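Local coordinates for prolyl 4-hydroxylase (Phytophthora capsici LT1534, PDB 6IUQ), which probably catalyses the iron(II)- and 2-oxoglutarate-dependent hydroxylation of proline residues at carbon 4, using a double-stranded beta-helix core, at residues H115-L120 with S137-K142; A49-E54 with V107-A112; P190-P195 with G256-L261; R57-N62 with A101-K106. All coordinates share one frame; numbering follows the deposited sequence.

Contact 1 of 4, residues H115-L120 with S137-K142; sequences HSTELL and SDRTLK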
# COMPACT_ATOMS: atom_id res chain seq x y z
N HIS A 115 -3.41 -8.56 -17.43
CA HIS A 115 -4.62 -9.31 -17.76
C HIS A 115 -4.89 -10.47 -16.82
O HIS A 115 -5.96 -11.07 -16.83
CB HIS A 115 -4.52 -9.84 -19.20
CG HIS A 115 -4.79 -8.79 -20.24
ND1 HIS A 115 -3.81 -8.29 -21.06
CD2 HIS A 115 -5.93 -8.14 -20.57
CE1 HIS A 115 -4.34 -7.39 -21.87
NE2 HIS A 115 -5.62 -7.28 -21.59
N SER A 116 -3.91 -10.80 -15.99
CA SER A 116 -4.11 -11.88 -15.03
C SER A 116 -5.20 -11.54 -14.02
O SER A 116 -5.31 -10.41 -13.55
CB SER A 116 -2.79 -12.19 -14.32
OG SER A 116 -3.05 -12.91 -13.14
N THR A 117 -6.02 -12.53 -13.69
CA THR A 117 -7.07 -12.34 -12.69
C THR A 117 -6.90 -13.23 -11.47
O THR A 117 -7.85 -13.40 -10.70
CB THR A 117 -8.47 -12.62 -13.26
OG1 THR A 117 -8.51 -13.98 -13.74
CG2 THR A 117 -8.80 -11.65 -14.37
N GLU A 118 -5.71 -13.81 -11.31
CA GLU A 118 -5.47 -14.75 -10.22
C GLU A 118 -5.68 -14.06 -8.87
O GLU A 118 -6.36 -14.60 -7.99
CB GLU A 118 -4.06 -15.34 -10.31
CG GLU A 118 -4.02 -16.67 -11.07
CD GLU A 118 -4.49 -16.54 -12.51
OE1 GLU A 118 -4.10 -15.55 -13.18
OE2 GLU A 118 -5.26 -17.42 -12.98
N LEU A 119 -5.14 -12.86 -8.74
CA LEU A 119 -5.28 -12.09 -7.53
C LEU A 119 -6.74 -11.78 -7.24
O LEU A 119 -7.22 -12.00 -6.14
CB LEU A 119 -4.45 -10.81 -7.65
CG LEU A 119 -4.18 -9.93 -6.44
CD1 LEU A 119 -3.77 -10.77 -5.21
CD2 LEU A 119 -3.08 -8.96 -6.83
N LEU A 120 -7.44 -11.28 -8.25
CA LEU A 120 -8.86 -10.98 -8.13
C LEU A 120 -9.66 -12.22 -7.75
O LEU A 120 -10.55 -12.13 -6.93
CB LEU A 120 -9.41 -10.39 -9.44
CG LEU A 120 -9.22 -8.87 -9.61
CD1 LEU A 120 -9.56 -8.41 -11.01
CD2 LEU A 120 -10.09 -8.15 -8.61
N SER A 137 -11.45 -1.23 -15.78
CA SER A 137 -11.58 0.14 -15.31
C SER A 137 -11.31 0.24 -13.81
O SER A 137 -10.94 1.30 -13.31
CB SER A 137 -12.98 0.68 -15.62
OG SER A 137 -13.15 0.87 -17.02
N ASP A 138 -11.48 -0.88 -13.11
CA ASP A 138 -11.39 -0.91 -11.65
C ASP A 138 -10.11 -1.59 -11.15
O ASP A 138 -10.07 -2.14 -10.04
CB ASP A 138 -12.63 -1.61 -11.08
CG ASP A 138 -13.94 -0.99 -11.57
OD1 ASP A 138 -13.95 0.22 -11.92
OD2 ASP A 138 -14.96 -1.70 -11.62
N ARG A 139 -9.07 -1.59 -11.98
CA ARG A 139 -7.75 -2.03 -11.57
C ARG A 139 -6.78 -1.00 -12.13
O ARG A 139 -7.02 -0.40 -13.18
CB ARG A 139 -7.41 -3.45 -12.09
CG ARG A 139 -6.89 -3.46 -13.53
CD ARG A 139 -6.72 -4.85 -14.11
NE ARG A 139 -7.95 -5.64 -14.03
CZ ARG A 139 -8.13 -6.79 -14.67
NH1 ARG A 139 -7.16 -7.26 -15.44
NH2 ARG A 139 -9.27 -7.47 -14.55
N THR A 140 -5.70 -0.75 -11.40
CA THR A 140 -4.64 0.13 -11.86
C THR A 140 -3.35 -0.61 -11.70
O THR A 140 -3.11 -1.20 -10.65
CB THR A 140 -4.56 1.46 -11.04
OG1 THR A 140 -5.71 2.27 -11.30
CG2 THR A 140 -3.30 2.25 -11.37
N LEU A 141 -2.50 -0.58 -12.71
CA LEU A 141 -1.18 -1.19 -12.58
C LEU A 141 -0.12 -0.12 -12.81
O LEU A 141 0.06 0.36 -13.92
CB LEU A 141 -1.02 -2.35 -13.56
CG LEU A 141 0.11 -3.34 -13.29
CD1 LEU A 141 -0.35 -4.74 -13.69
CD2 LEU A 141 1.38 -2.94 -14.00
N LYS A 142 0.57 0.25 -11.74
CA LYS A 142 1.54 1.34 -11.82
C LYS A 142 2.98 0.82 -11.63
O LYS A 142 3.25 -0.01 -10.76
CB LYS A 142 1.21 2.42 -10.79
CG LYS A 142 2.13 3.63 -10.80
CD LYS A 142 1.67 4.75 -9.86
CE LYS A 142 2.15 4.55 -8.41
NZ LYS A 142 3.65 4.46 -8.23

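Contact 2 of 4, residues A49-E54 with V107-A112; sequences ASALLE and VPELDA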
# COMPACT_ATOMS: atom_id res chain seq x y z
N ALA A 49 9.82 -13.04 -11.70
CA ALA A 49 10.12 -11.71 -11.17
C ALA A 49 11.25 -11.00 -11.94
O ALA A 49 11.16 -9.80 -12.21
CB ALA A 49 10.47 -11.79 -9.70
N SER A 50 12.30 -11.73 -12.29
CA SER A 50 13.39 -11.14 -13.09
C SER A 50 12.93 -10.67 -14.46
O SER A 50 13.33 -9.59 -14.93
CB SER A 50 14.53 -12.15 -13.28
OG SER A 50 15.22 -12.38 -12.07
N ALA A 51 12.13 -11.50 -15.12
CA ALA A 51 11.54 -11.15 -16.41
C ALA A 51 10.74 -9.84 -16.36
O ALA A 51 10.88 -9.00 -17.24
CB ALA A 51 10.66 -12.28 -16.89
N LEU A 52 9.92 -9.67 -15.33
CA LEU A 52 9.09 -8.46 -15.19
C LEU A 52 10.00 -7.24 -14.99
O LEU A 52 9.76 -6.18 -15.58
CB LEU A 52 8.10 -8.61 -14.02
CG LEU A 52 6.97 -9.64 -14.21
CD1 LEU A 52 6.27 -9.99 -12.90
CD2 LEU A 52 5.96 -9.15 -15.22
N LEU A 53 11.05 -7.41 -14.17
CA LEU A 53 12.02 -6.34 -13.91
C LEU A 53 12.75 -5.93 -15.19
O LEU A 53 12.92 -4.74 -15.45
CB LEU A 53 13.05 -6.78 -12.84
CG LEU A 53 14.23 -5.83 -12.52
CD1 LEU A 53 13.76 -4.45 -12.08
CD2 LEU A 53 15.19 -6.44 -11.47
N GLU A 54 13.18 -6.91 -15.99
CA GLU A 54 13.85 -6.61 -17.26
C GLU A 54 12.96 -5.75 -18.15
O GLU A 54 13.41 -4.73 -18.68
CB GLU A 54 14.25 -7.90 -17.98
CG GLU A 54 15.44 -8.62 -17.32
CD GLU A 54 15.88 -9.89 -18.05
OE1 GLU A 54 16.22 -9.79 -19.26
OE2 GLU A 54 15.92 -10.98 -17.41
N VAL A 107 5.45 -4.94 -23.89
CA VAL A 107 6.01 -5.70 -22.76
C VAL A 107 5.14 -6.90 -22.35
O VAL A 107 4.32 -6.81 -21.43
CB VAL A 107 6.23 -4.79 -21.54
CG1 VAL A 107 7.56 -4.03 -21.67
CG2 VAL A 107 5.06 -3.80 -21.38
N PRO A 108 5.35 -8.04 -23.02
CA PRO A 108 4.48 -9.22 -22.91
C PRO A 108 4.25 -9.77 -21.50
O PRO A 108 3.12 -10.16 -21.18
CB PRO A 108 5.22 -10.27 -23.77
CG PRO A 108 5.98 -9.47 -24.76
CD PRO A 108 6.45 -8.25 -23.99
N GLU A 109 5.29 -9.82 -20.67
CA GLU A 109 5.09 -10.32 -19.32
C GLU A 109 4.31 -9.31 -18.48
O GLU A 109 3.49 -9.69 -17.64
CB GLU A 109 6.43 -10.67 -18.65
CG GLU A 109 7.23 -11.74 -19.38
CD GLU A 109 6.41 -13.00 -19.64
OE1 GLU A 109 5.62 -13.43 -18.76
OE2 GLU A 109 6.55 -13.57 -20.75
N LEU A 110 4.56 -8.03 -18.69
CA LEU A 110 3.80 -7.02 -17.97
C LEU A 110 2.36 -6.98 -18.48
O LEU A 110 1.44 -6.77 -17.70
CB LEU A 110 4.45 -5.64 -18.08
CG LEU A 110 5.72 -5.47 -17.25
CD1 LEU A 110 6.43 -4.15 -17.60
CD2 LEU A 110 5.41 -5.55 -15.76
N ASP A 111 2.17 -7.23 -19.78
CA ASP A 111 0.83 -7.25 -20.36
C ASP A 111 0.04 -8.44 -19.80
O ASP A 111 -1.11 -8.30 -19.40
CB ASP A 111 0.91 -7.32 -21.88
CG ASP A 111 -0.45 -7.11 -22.56
OD1 ASP A 111 -1.45 -6.83 -21.86
OD2 ASP A 111 -0.50 -7.22 -23.81
N ALA A 112 0.67 -9.61 -19.77
CA ALA A 112 0.06 -10.79 -19.16
C ALA A 112 -0.23 -10.59 -17.67
O ALA A 112 -1.22 -11.10 -17.15
CB ALA A 112 0.96 -12.00 -19.34

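Contact 3 of 4, residues P190-P195 with G256-L261; sequences PFLQQP and GFLERL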
# COMPACT_ATOMS: atom_id res chain seq x y z
N PRO A 190 -0.27 -0.43 11.52
CA PRO A 190 -1.56 -0.99 11.97
C PRO A 190 -2.02 -0.17 13.17
O PRO A 190 -1.23 0.01 14.11
CB PRO A 190 -1.22 -2.44 12.35
CG PRO A 190 0.10 -2.72 11.72
CD PRO A 190 0.83 -1.42 11.57
N PHE A 191 -3.25 0.36 13.13
CA PHE A 191 -3.62 1.50 13.96
C PHE A 191 -3.45 1.19 15.45
O PHE A 191 -4.03 0.22 15.97
CB PHE A 191 -5.06 1.94 13.64
CG PHE A 191 -5.37 3.40 13.98
CD1 PHE A 191 -4.73 4.43 13.32
CD2 PHE A 191 -6.31 3.72 14.93
CE1 PHE A 191 -5.02 5.75 13.62
CE2 PHE A 191 -6.61 5.05 15.24
CZ PHE A 191 -5.96 6.06 14.58
N LEU A 192 -2.63 2.01 16.12
CA LEU A 192 -2.30 1.89 17.55
C LEU A 192 -1.41 0.69 17.91
O LEU A 192 -1.18 0.45 19.08
CB LEU A 192 -3.57 1.84 18.41
CG LEU A 192 -4.67 2.89 18.16
CD1 LEU A 192 -5.76 2.70 19.19
CD2 LEU A 192 -4.12 4.33 18.20
N GLN A 193 -0.92 -0.06 16.92
CA GLN A 193 -0.02 -1.19 17.20
C GLN A 193 1.41 -0.76 17.00
O GLN A 193 1.67 0.38 16.66
CB GLN A 193 -0.30 -2.39 16.28
CG GLN A 193 -1.74 -2.85 16.22
CD GLN A 193 -2.36 -3.00 17.58
OE1 GLN A 193 -3.46 -2.50 17.82
NE2 GLN A 193 -1.67 -3.67 18.49
N GLN A 194 2.33 -1.69 17.19
CA GLN A 194 3.72 -1.44 16.83
C GLN A 194 3.82 -1.34 15.32
O GLN A 194 3.18 -2.11 14.61
CB GLN A 194 4.63 -2.56 17.36
CG GLN A 194 5.21 -2.28 18.74
CD GLN A 194 5.88 -0.90 18.84
OE1 GLN A 194 5.22 0.14 19.05
NE2 GLN A 194 7.19 -0.87 18.66
N PRO A 195 4.62 -0.39 14.82
CA PRO A 195 4.83 -0.27 13.38
C PRO A 195 5.53 -1.51 12.81
O PRO A 195 6.23 -2.24 13.52
CB PRO A 195 5.73 0.96 13.25
CG PRO A 195 5.58 1.69 14.54
CD PRO A 195 5.35 0.64 15.58
N GLY A 256 -12.23 -4.47 22.51
CA GLY A 256 -13.15 -4.70 21.40
C GLY A 256 -13.43 -3.44 20.61
O GLY A 256 -13.50 -3.46 19.39
N PHE A 257 -13.59 -2.34 21.33
CA PHE A 257 -13.78 -1.03 20.74
C PHE A 257 -12.53 -0.58 19.98
O PHE A 257 -12.64 -0.05 18.87
CB PHE A 257 -14.12 -0.02 21.85
CG PHE A 257 -14.07 1.42 21.41
CD1 PHE A 257 -12.88 2.13 21.46
CD2 PHE A 257 -15.22 2.06 20.96
CE1 PHE A 257 -12.84 3.46 21.06
CE2 PHE A 257 -15.18 3.39 20.57
CZ PHE A 257 -13.99 4.09 20.62
N LEU A 258 -11.35 -0.75 20.57
CA LEU A 258 -10.10 -0.38 19.88
C LEU A 258 -9.90 -1.25 18.65
O LEU A 258 -9.43 -0.77 17.62
CB LEU A 258 -8.91 -0.51 20.83
CG LEU A 258 -8.99 0.52 21.96
CD1 LEU A 258 -7.85 0.38 22.98
CD2 LEU A 258 -9.02 1.93 21.36
N GLU A 259 -10.29 -2.52 18.75
CA GLU A 259 -10.15 -3.47 17.66
C GLU A 259 -11.04 -3.11 16.46
O GLU A 259 -10.59 -3.20 15.31
CB GLU A 259 -10.44 -4.89 18.18
CG GLU A 259 -9.88 -6.02 17.34
CD GLU A 259 -8.35 -6.18 17.40
OE1 GLU A 259 -7.62 -5.28 17.89
OE2 GLU A 259 -7.89 -7.23 16.93
N ARG A 260 -12.27 -2.66 16.70
CA ARG A 260 -13.11 -2.17 15.59
C ARG A 260 -12.51 -0.91 14.95
O ARG A 260 -12.60 -0.71 13.74
CB ARG A 260 -14.54 -1.88 16.06
CG ARG A 260 -15.30 -3.12 16.52
CD ARG A 260 -16.82 -2.90 16.55
NE ARG A 260 -17.22 -1.70 17.28
CZ ARG A 260 -17.33 -1.62 18.61
NH1 ARG A 260 -17.07 -2.68 19.37
NH2 ARG A 260 -17.70 -0.48 19.17
N LEU A 261 -11.90 -0.07 15.78
CA LEU A 261 -11.25 1.15 15.30
C LEU A 261 -10.07 0.81 14.40
O LEU A 261 -9.92 1.38 13.32
CB LEU A 261 -10.79 2.00 16.49
CG LEU A 261 -10.12 3.35 16.23
CD1 LEU A 261 -10.87 4.14 15.16
CD2 LEU A 261 -10.06 4.15 17.52

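Contact 4 of 4, residues R57-N62 with A101-K106; sequences RWLNEN and AALRTK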
# COMPACT_ATOMS: atom_id res chain seq x y z
N ARG A 57 12.91 -2.19 -16.78
CA ARG A 57 14.14 -1.47 -17.07
C ARG A 57 14.15 -1.02 -18.53
O ARG A 57 14.61 0.07 -18.85
CB ARG A 57 15.35 -2.34 -16.78
CG ARG A 57 15.68 -2.52 -15.30
CD ARG A 57 17.16 -2.82 -15.17
NE ARG A 57 17.53 -3.58 -13.98
CZ ARG A 57 17.81 -3.05 -12.79
NH1 ARG A 57 17.75 -1.73 -12.61
NH2 ARG A 57 18.16 -3.85 -11.78
N TRP A 58 13.64 -1.87 -19.41
CA TRP A 58 13.54 -1.52 -20.82
C TRP A 58 12.64 -0.32 -21.02
O TRP A 58 12.98 0.60 -21.76
CB TRP A 58 13.03 -2.70 -21.63
CG TRP A 58 13.02 -2.41 -23.08
CD1 TRP A 58 14.06 -2.57 -23.96
CD2 TRP A 58 11.93 -1.87 -23.84
NE1 TRP A 58 13.67 -2.18 -25.22
CE2 TRP A 58 12.37 -1.75 -25.17
CE3 TRP A 58 10.62 -1.50 -23.52
CZ2 TRP A 58 11.55 -1.27 -26.19
CZ3 TRP A 58 9.81 -1.02 -24.53
CH2 TRP A 58 10.27 -0.91 -25.84
N LEU A 59 11.48 -0.33 -20.37
CA LEU A 59 10.55 0.79 -20.46
C LEU A 59 11.24 2.07 -20.03
O LEU A 59 11.01 3.14 -20.60
CB LEU A 59 9.32 0.53 -19.59
CG LEU A 59 8.35 -0.50 -20.16
CD1 LEU A 59 7.27 -0.79 -19.15
CD2 LEU A 59 7.76 -0.00 -21.47
N ASN A 60 12.08 1.95 -19.01
CA ASN A 60 12.82 3.09 -18.49
C ASN A 60 13.95 3.58 -19.42
O ASN A 60 14.23 4.78 -19.47
CB ASN A 60 13.41 2.74 -17.12
CG ASN A 60 14.04 3.93 -16.46
OD1 ASN A 60 13.38 4.94 -16.22
ND2 ASN A 60 15.33 3.82 -16.15
N GLU A 61 14.59 2.65 -20.12
CA GLU A 61 15.62 3.00 -21.10
C GLU A 61 15.01 3.72 -22.29
O GLU A 61 15.64 4.57 -22.92
CB GLU A 61 16.35 1.76 -21.61
CG GLU A 61 17.37 1.15 -20.65
CD GLU A 61 17.83 -0.23 -21.12
OE1 GLU A 61 16.98 -1.01 -21.61
OE2 GLU A 61 19.05 -0.53 -21.01
N ASN A 62 13.78 3.37 -22.62
CA ASN A 62 13.14 3.96 -23.78
C ASN A 62 12.17 5.06 -23.36
O ASN A 62 11.15 5.31 -24.00
CB ASN A 62 12.46 2.88 -24.61
CG ASN A 62 13.48 1.94 -25.24
OD1 ASN A 62 14.04 1.08 -24.57
ND2 ASN A 62 13.74 2.13 -26.53
N ALA A 101 -3.10 0.07 -23.77
CA ALA A 101 -2.82 -1.16 -24.51
C ALA A 101 -1.65 -1.01 -25.49
O ALA A 101 -0.95 -1.97 -25.79
CB ALA A 101 -4.06 -1.62 -25.26
N ALA A 102 -1.46 0.21 -25.99
CA ALA A 102 -0.39 0.51 -26.93
C ALA A 102 0.96 0.28 -26.27
O ALA A 102 1.90 -0.21 -26.89
CB ALA A 102 -0.50 1.94 -27.44
N LEU A 103 1.03 0.66 -25.00
CA LEU A 103 2.24 0.52 -24.21
C LEU A 103 2.43 -0.94 -23.81
O LEU A 103 3.54 -1.49 -23.88
CB LEU A 103 2.15 1.40 -22.97
CG LEU A 103 3.40 1.58 -22.13
CD1 LEU A 103 4.61 1.68 -23.03
CD2 LEU A 103 3.25 2.84 -21.30
N ARG A 104 1.33 -1.57 -23.42
CA ARG A 104 1.37 -2.91 -22.88
C ARG A 104 1.84 -3.92 -23.90
O ARG A 104 2.51 -4.89 -23.56
CB ARG A 104 0.00 -3.31 -22.35
CG ARG A 104 -0.02 -3.51 -20.87
CD ARG A 104 -1.38 -3.95 -20.45
NE ARG A 104 -2.31 -2.84 -20.52
CZ ARG A 104 -3.45 -2.87 -21.18
NH1 ARG A 104 -3.82 -3.97 -21.83
NH2 ARG A 104 -4.23 -1.80 -21.18
N THR A 105 1.50 -3.67 -25.16
CA THR A 105 1.90 -4.53 -26.27
C THR A 105 3.43 -4.60 -26.42
O THR A 105 3.96 -5.56 -26.99
CB THR A 105 1.28 -4.03 -27.60
OG1 THR A 105 -0.13 -3.81 -27.40
CG2 THR A 105 1.47 -5.05 -28.72
N LYS A 106 4.14 -3.61 -25.89
CA LYS A 106 5.59 -3.63 -25.95
C LYS A 106 6.21 -4.58 -24.93
O LYS A 106 7.35 -4.98 -25.09
CB LYS A 106 6.17 -2.23 -25.75
CG LYS A 106 5.65 -1.20 -26.74
CD LYS A 106 6.28 0.17 -26.51
CE LYS A 106 5.86 1.16 -27.60
NZ LYS A 106 6.26 0.71 -28.98

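Contact 1 of 4, residues H115-L120 with S137-K142
R139 and L120 make the closest approach here, a van der Waals contact of a methyl with the guanidinium: L120 CD1 lies 3.7 Å from R139 NH2, coming obliquely onto the planar group, and the two side chains run past each other at a slant. T117 adds a second methyl, CG2, at 4.2 Å from the same NH2. L120 reaches over because its CG stands anti to its own carbonyl carbon (chi1 -84°), with the leucine end turned to the strand. L120 also touches L231 of strand 224-232 and F134.

The contact illustrates how the double-stranded beta-helix of the 2-oxoglutarate oxygenases takes on its helical layer: strand 139-146 belongs to the six-stranded antiparallel sheet, and one long side chain at its start spans the gap to the link between helices 108-115 and 118-126.

The polar bonds of R139 go to carbonyls beside the segments: NH1 to F114 O and, weakly, NH2 to F134 O. A bend at chi3 (55°) brings NH1 to the peptide chain where helix 108-115 stops, and packing follows: H115 CA sits at the guanidinium edge, 4.0 Å from NH1, with S116 O 4.1 Å from that nitrogen. Within segment 115-120, S116 OG donates to E118 OE1 at 2.8 Å, and OE1 accepts with the lone pair turned away from OE2.

Contact 2 of 4, residues A49-E54 with V107-A112
The shortest backbone bond in the two segments, D111 N to V107 O at 2.7 Å, closes the first turn of helix 108-115, the turn that sets E109 and L110 against L52. This is helix-on-helix packing in the helical layer flanking the major sheet of the double-stranded beta-helix: segments 49-54 and 108-112 cross at -111°, their axes 8.9 Å apart at the nearest point. A51 offers only a methyl where the helices are near, its CB 4.3 Å from E109 CG, and the backbones draw together until the CA atoms of L52 and E109 are 6.0 Å apart.

E109 behaves as two groups in one. Its CB and CG join the apolar packing, while a bend at chi2 (-53°) turns the carboxylate aside to meet R15, with which OE2 forms a salt bridge. The helix start is held from helix 46-61 as well, since E55 accepts the amide of E109 through OE2 and that of L110 through OE1. Further in, L53 and L110 rest on Y225 and L227 of strand 224-232, so both helices share one strand as floor.

L52 does most of the touching through a single branch. Its CD2 lies against the first turn of helix 108-115: E109 O is 3.5 Å from it, E109 CB 3.8 Å, and L110 CD2 meets it methyl to methyl at 3.7 Å.

Contact 3 of 4, residues P190-P195 with G256-L261
F191 is the second residue of a type II beta turn that starts at P190 and closes with a 2.8 Å bond from Q193 N to P190 O. Its ring extends toward the helix because CG lies opposite the backbone nitrogen (chi1 -156°), and L261 CG approaches the ring obliquely, 4.0 Å from both CD2 and CE2. Y157, between the iron ligands H156 and D158 in sequence, also touches this phenylalanine.

L192 follows with a positive phi of 70°, the left-handed conformation the third position of such a turn demands. Its two methyls divide the work: CD2 lies 3.9 Å above the plane of the F191 ring, displaced toward the rim, whereas CD1 meets L258 CD2 at 4.0 Å, the two leucines crossing at about a right angle. The backbone here is held too, L192 N bonding to Y275 OH and L192 O to N329 ND2.

L258 and L261 stand one turn apart on helix 254-262 and both also touch L322 of helix 313-328. Segment 190-195 is the hairpin connection between strands 186-189 and 196-198 of the minor sheet of a double-stranded beta-helix, its apolar turn packed against the C-terminal helices.

Contact 4 of 4, residues R57-N62 with A101-K106
The backbones stay well apart where the end of helix 46-61 passes segment 101-106, with L59 and K106 nearest at 8.6 Å between their CA atoms, and side chains bridge the interval. Two pairs do so.

In the first, W58 swings its indole outward from the helix, CG anti to the backbone nitrogen (chi1 -176°), and the six-membered ring meets the aliphatic part of K106: CZ3 is 4.0 Å from CB and CH2 4.2 Å from CD. The approach to the ring is oblique, and the lysine chain runs across the indole at about a right angle before its last torsion turns the amine away. F5 ties the pair to the N-terminal segment of the chain, packing edge-to-face on W58 and exchanging a backbone hydrogen bond with K106.

In the second, L59 CD2 and L103 CD1 touch at 3.9 Å as the leucines slant past one another; L59 goes on to L143 of the major sheet, so the pair borders the double-stranded beta-helix core.

Segment 101-106 fixes its own shape: A101 O receives T105 N and, from the opposite face of its plane, T105 OG1 at 2.6 Å, and K106 N bonds L103 O. Across the interface, then, adhesion is dispersive, the lysine serving through its methylenes while its amine end leads away from segment 57-62.

Overall arrangement
Compared side by side, the four contacts show apolar packing adjusted to its place in one fold. Contacts 2 and 4 both use helix 46-61, their centres 10 Å apart, and merge where L59 touches L110 and V107; contact 2 is fully buried, contact 4 only partly. Contact 1 follows contact 2 along the chain, lies nearer the surface, and relies on an arginine where the others rely mainly on hydrocarbon; H115 also packs on R104 of contact 4. These three share one side of the chain. Contact 3, on the opposite side and about 29 Å from contact 1 between centres, is buried again, and joins the minor sheet to C-terminal helices.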